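Local coordinates for protein autotransporter adhesin (Vibrio vulnificus, PDB 4ERR) that probably serves as the four-helix-bundle domain that localizes the DUF5 effector of a MARTX toxin to the host-cell membrane, at residues L29-L34 with I44-E49. Sequence-based numbering, arbitrary orientation.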
ATOM      1  N   LEU B  29      -4.315 -14.801   0.264  0.50 20.11           N
ATOM      2  CA  LEU B  29      -3.231 -15.692   0.719  0.50 20.55           C
ATOM      3  C   LEU B  29      -3.731 -17.100   1.071  0.50 21.09           C
ATOM      4  O   LEU B  29      -3.075 -18.115   0.772  0.50 21.24           O
ATOM      5  CB  LEU B  29      -2.535 -15.091   1.933  0.50 21.06           C
ATOM      6  CG  LEU B  29      -1.743 -13.784   1.768  0.50 19.66           C
ATOM      7  CD1 LEU B  29      -1.289 -13.270   3.125  0.50 19.99           C
ATOM      8  CD2 LEU B  29      -0.542 -13.948   0.829  0.50 21.60           C
ATOM      9  N   ASP B  30      -4.880 -17.154   1.729  1.00 20.81           N
ATOM     10  CA  ASP B  30      -5.485 -18.429   2.092  1.00 22.19           C
ATOM     11  C   ASP B  30      -5.945 -19.192   0.857  1.00 21.76           C
ATOM     12  O   ASP B  30      -5.745 -20.390   0.754  1.00 23.45           O
ATOM     13  CB  ASP B  30      -6.630 -18.213   3.074  1.00 22.64           C
ATOM     14  CG  ASP B  30      -6.153 -17.717   4.455  1.00 26.83           C
ATOM     15  OD1 ASP B  30      -4.919 -17.657   4.738  1.00 28.52           O
ATOM     16  OD2 ASP B  30      -7.032 -17.400   5.254  1.00 31.44           O
ATOM     17  N   GLN B  31      -6.522 -18.490  -0.107  1.00 21.18           N
ATOM     18  CA  GLN B  31      -6.971 -19.137  -1.336  1.00 21.48           C
ATOM     19  C   GLN B  31      -5.790 -19.600  -2.195  1.00 21.52           C
ATOM     20  O   GLN B  31      -5.852 -20.666  -2.844  1.00 22.68           O
ATOM     21  CB  GLN B  31      -7.857 -18.199  -2.125  1.00 21.27           C
ATOM     22  CG  GLN B  31      -8.516 -18.862  -3.311  1.00 21.27           C
ATOM     23  CD  GLN B  31      -9.532 -19.932  -2.919  1.00 24.30           C
ATOM     24  OE1 GLN B  31     -10.154 -19.885  -1.835  1.00 28.61           O
ATOM     25  NE2 GLN B  31      -9.710 -20.905  -3.807  1.00 27.03           N
ATOM     26  N   LEU B  32      -4.701 -18.829  -2.180  1.00 21.22           N
ATOM     27  CA  LEU B  32      -3.490 -19.228  -2.892  1.00 22.06           C
ATOM     28  C   LEU B  32      -2.921 -20.525  -2.305  1.00 23.16           C
ATOM     29  O   LEU B  32      -2.498 -21.416  -3.046  1.00 23.52           O
ATOM     30  CB  LEU B  32      -2.470 -18.084  -2.854  1.00 21.42           C
ATOM     31  CG  LEU B  32      -1.141 -18.312  -3.565  1.00 20.99           C
ATOM     32  CD1 LEU B  32      -1.415 -18.621  -5.042  1.00 23.24           C
ATOM     33  CD2 LEU B  32      -0.255 -17.061  -3.459  1.00 21.15           C
ATOM     34  N   ASP B  33      -2.912 -20.650  -0.983  1.00 24.33           N
ATOM     35  CA  ASP B  33      -2.485 -21.901  -0.371  1.00 25.45           C
ATOM     36  C   ASP B  33      -3.398 -23.048  -0.810  1.00 26.76           C
ATOM     37  O   ASP B  33      -2.899 -24.125  -1.103  1.00 27.70           O
ATOM     38  CB  ASP B  33      -2.444 -21.785   1.155  1.00 25.97           C
ATOM     39  CG  ASP B  33      -1.127 -21.249   1.680  1.00 29.06           C
ATOM     40  OD1 ASP B  33      -0.042 -21.517   1.097  1.00 33.10           O
ATOM     41  OD2 ASP B  33      -1.186 -20.598   2.717  1.00 35.75           O
ATOM     42  N   LEU B  34      -4.722 -22.814  -0.885  1.00 25.91           N
ATOM     43  CA  LEU B  34      -5.643 -23.875  -1.382  1.00 25.96           C
ATOM     44  C   LEU B  34      -5.286 -24.304  -2.807  1.00 27.11           C
ATOM     45  O   LEU B  34      -5.290 -25.500  -3.112  1.00 27.85           O
ATOM     46  CB  LEU B  34      -7.122 -23.470  -1.306  1.00 26.31           C
ATOM     47  CG  LEU B  34      -7.651 -23.306   0.127  1.00 26.65           C
ATOM     48  CD1 LEU B  34      -9.135 -22.947   0.070  1.00 27.26           C
ATOM     49  CD2 LEU B  34      -7.420 -24.579   0.972  1.00 31.15           C
ATOM     50  N   ILE B  44      -8.104 -26.507 -10.376  1.00 35.84           N
ATOM     51  CA  ILE B  44      -8.736 -25.627 -11.362  1.00 35.32           C
ATOM     52  C   ILE B  44      -9.802 -24.736 -10.708  1.00 32.38           C
ATOM     53  O   ILE B  44      -9.806 -23.494 -10.867  1.00 31.45           O
ATOM     54  CB  ILE B  44      -9.400 -26.441 -12.501  1.00 36.32           C
ATOM     55  CG1 ILE B  44      -8.318 -27.158 -13.326  1.00 37.31           C
ATOM     56  CG2 ILE B  44     -10.250 -25.509 -13.384  1.00 35.63           C
ATOM     57  CD1 ILE B  44      -8.857 -28.238 -14.268  1.00 42.32           C
ATOM     58  N   ALA B  45     -10.709 -25.365  -9.963  1.00 31.87           N
ATOM     59  CA  ALA B  45     -11.760 -24.621  -9.281  1.00 29.85           C
ATOM     60  C   ALA B  45     -11.172 -23.567  -8.331  1.00 28.20           C
ATOM     61  O   ALA B  45     -11.631 -22.414  -8.288  1.00 27.27           O
ATOM     62  CB  ALA B  45     -12.696 -25.562  -8.518  1.00 31.01           C
ATOM     63  N   ALA B  46     -10.142 -23.952  -7.590  1.00 27.63           N
ATOM     64  CA  ALA B  46      -9.545 -23.053  -6.621  1.00 25.61           C
ATOM     65  C   ALA B  46      -8.914 -21.839  -7.326  1.00 25.38           C
ATOM     66  O   ALA B  46      -8.928 -20.718  -6.781  1.00 24.01           O
ATOM     67  CB  ALA B  46      -8.492 -23.804  -5.770  1.00 27.32           C
ATOM     68  N   SER B  47      -8.351 -22.073  -8.521  1.00 26.18           N
ATOM     69  CA  SER B  47      -7.700 -21.017  -9.284  1.00 27.60           C
ATOM     70  C   SER B  47      -8.700 -20.002  -9.803  1.00 27.39           C
ATOM     71  O   SER B  47      -8.450 -18.810  -9.763  1.00 27.94           O
ATOM     72  CB  SER B  47      -6.874 -21.604 -10.430  1.00 30.12           C
ATOM     73  OG  SER B  47      -5.837 -22.405  -9.902  1.00 31.97           O
ATOM     74  N   PHE B  48      -9.872 -20.463 -10.245  1.00 27.42           N
ATOM     75  CA  PHE B  48     -10.916 -19.509 -10.621  1.00 29.27           C
ATOM     76  C   PHE B  48     -11.312 -18.608  -9.469  1.00 27.93           C
ATOM     77  O   PHE B  48     -11.497 -17.403  -9.635  1.00 29.74           O
ATOM     78  CB  PHE B  48     -12.159 -20.223 -11.149  1.00 30.96           C
ATOM     79  CG  PHE B  48     -12.059 -20.600 -12.598  1.00 34.58           C
ATOM     80  CD1 PHE B  48     -12.277 -19.642 -13.581  1.00 35.81           C
ATOM     81  CD2 PHE B  48     -11.719 -21.891 -12.989  1.00 40.16           C
ATOM     82  CE1 PHE B  48     -12.198 -19.971 -14.926  1.00 39.09           C
ATOM     83  CE2 PHE B  48     -11.642 -22.230 -14.370  1.00 43.52           C
ATOM     84  CZ  PHE B  48     -11.870 -21.262 -15.322  1.00 41.22           C
ATOM     85  N   GLU B  49     -11.448 -19.184  -8.284  1.00 27.24           N
ATOM     86  CA  GLU B  49     -11.856 -18.385  -7.150  1.00 27.25           C
ATOM     87  C   GLU B  49     -10.756 -17.450  -6.672  1.00 25.35           C
ATOM     88  O   GLU B  49     -11.046 -16.344  -6.207  1.00 25.49           O
ATOM     89  CB  GLU B  49     -12.393 -19.245  -6.016  1.00 28.92           C
ATOM     90  CG  GLU B  49     -13.379 -18.486  -5.193  1.00 35.22           C
ATOM     91  CD  GLU B  49     -14.692 -18.134  -5.963  1.00 36.67           C
ATOM     92  OE1 GLU B  49     -14.950 -18.642  -7.072  1.00 41.93           O
ATOM     93  OE2 GLU B  49     -15.479 -17.356  -5.451  1.00 40.49           O
TER
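Gln31 reaches across to the backbone of Ala46 and illustrates how a long amide side chain can join two helices whose segment axes approach to 9.0 Å. Its CG lies anti to the backbone N (chi1 -172°), which sends the chain out to the facing helix, and a bend at chi2 then sets the amide beside Ala46. Gln31 NE2 donates to Ala46 O over 3.1 Å, arriving in the carbonyl plane on a lone pair with an N-H...O angle of 155°, while the oxygen itself is tilted slightly from the plane of the amide. The same nitrogen also lies against carbon, with Gln31 NE2 3.7 Å from Ala46 CB and 3.9 Å from Glu49 CB, so it touches two residues about one turn apart. Residues 29-34 and 44-49 lie near the turn of an antiparallel helical hairpin, on its two arms, their axes at 160° as helix 7-37 folds back on helix 41-60 within the membrane localization domain. Leu32 faces away from 44-49; it packs on Leu50 farther along helix 41-60 and on Phe5 of the second subunit. Between the two segments the CA atoms come nearest at Leu34 and Ala46, 6.6 Å apart. The small methyl suits this approach: Ala46 CB sits 4.4 Å from Leu34 C, and it also touches Val35, the next residue toward the turn.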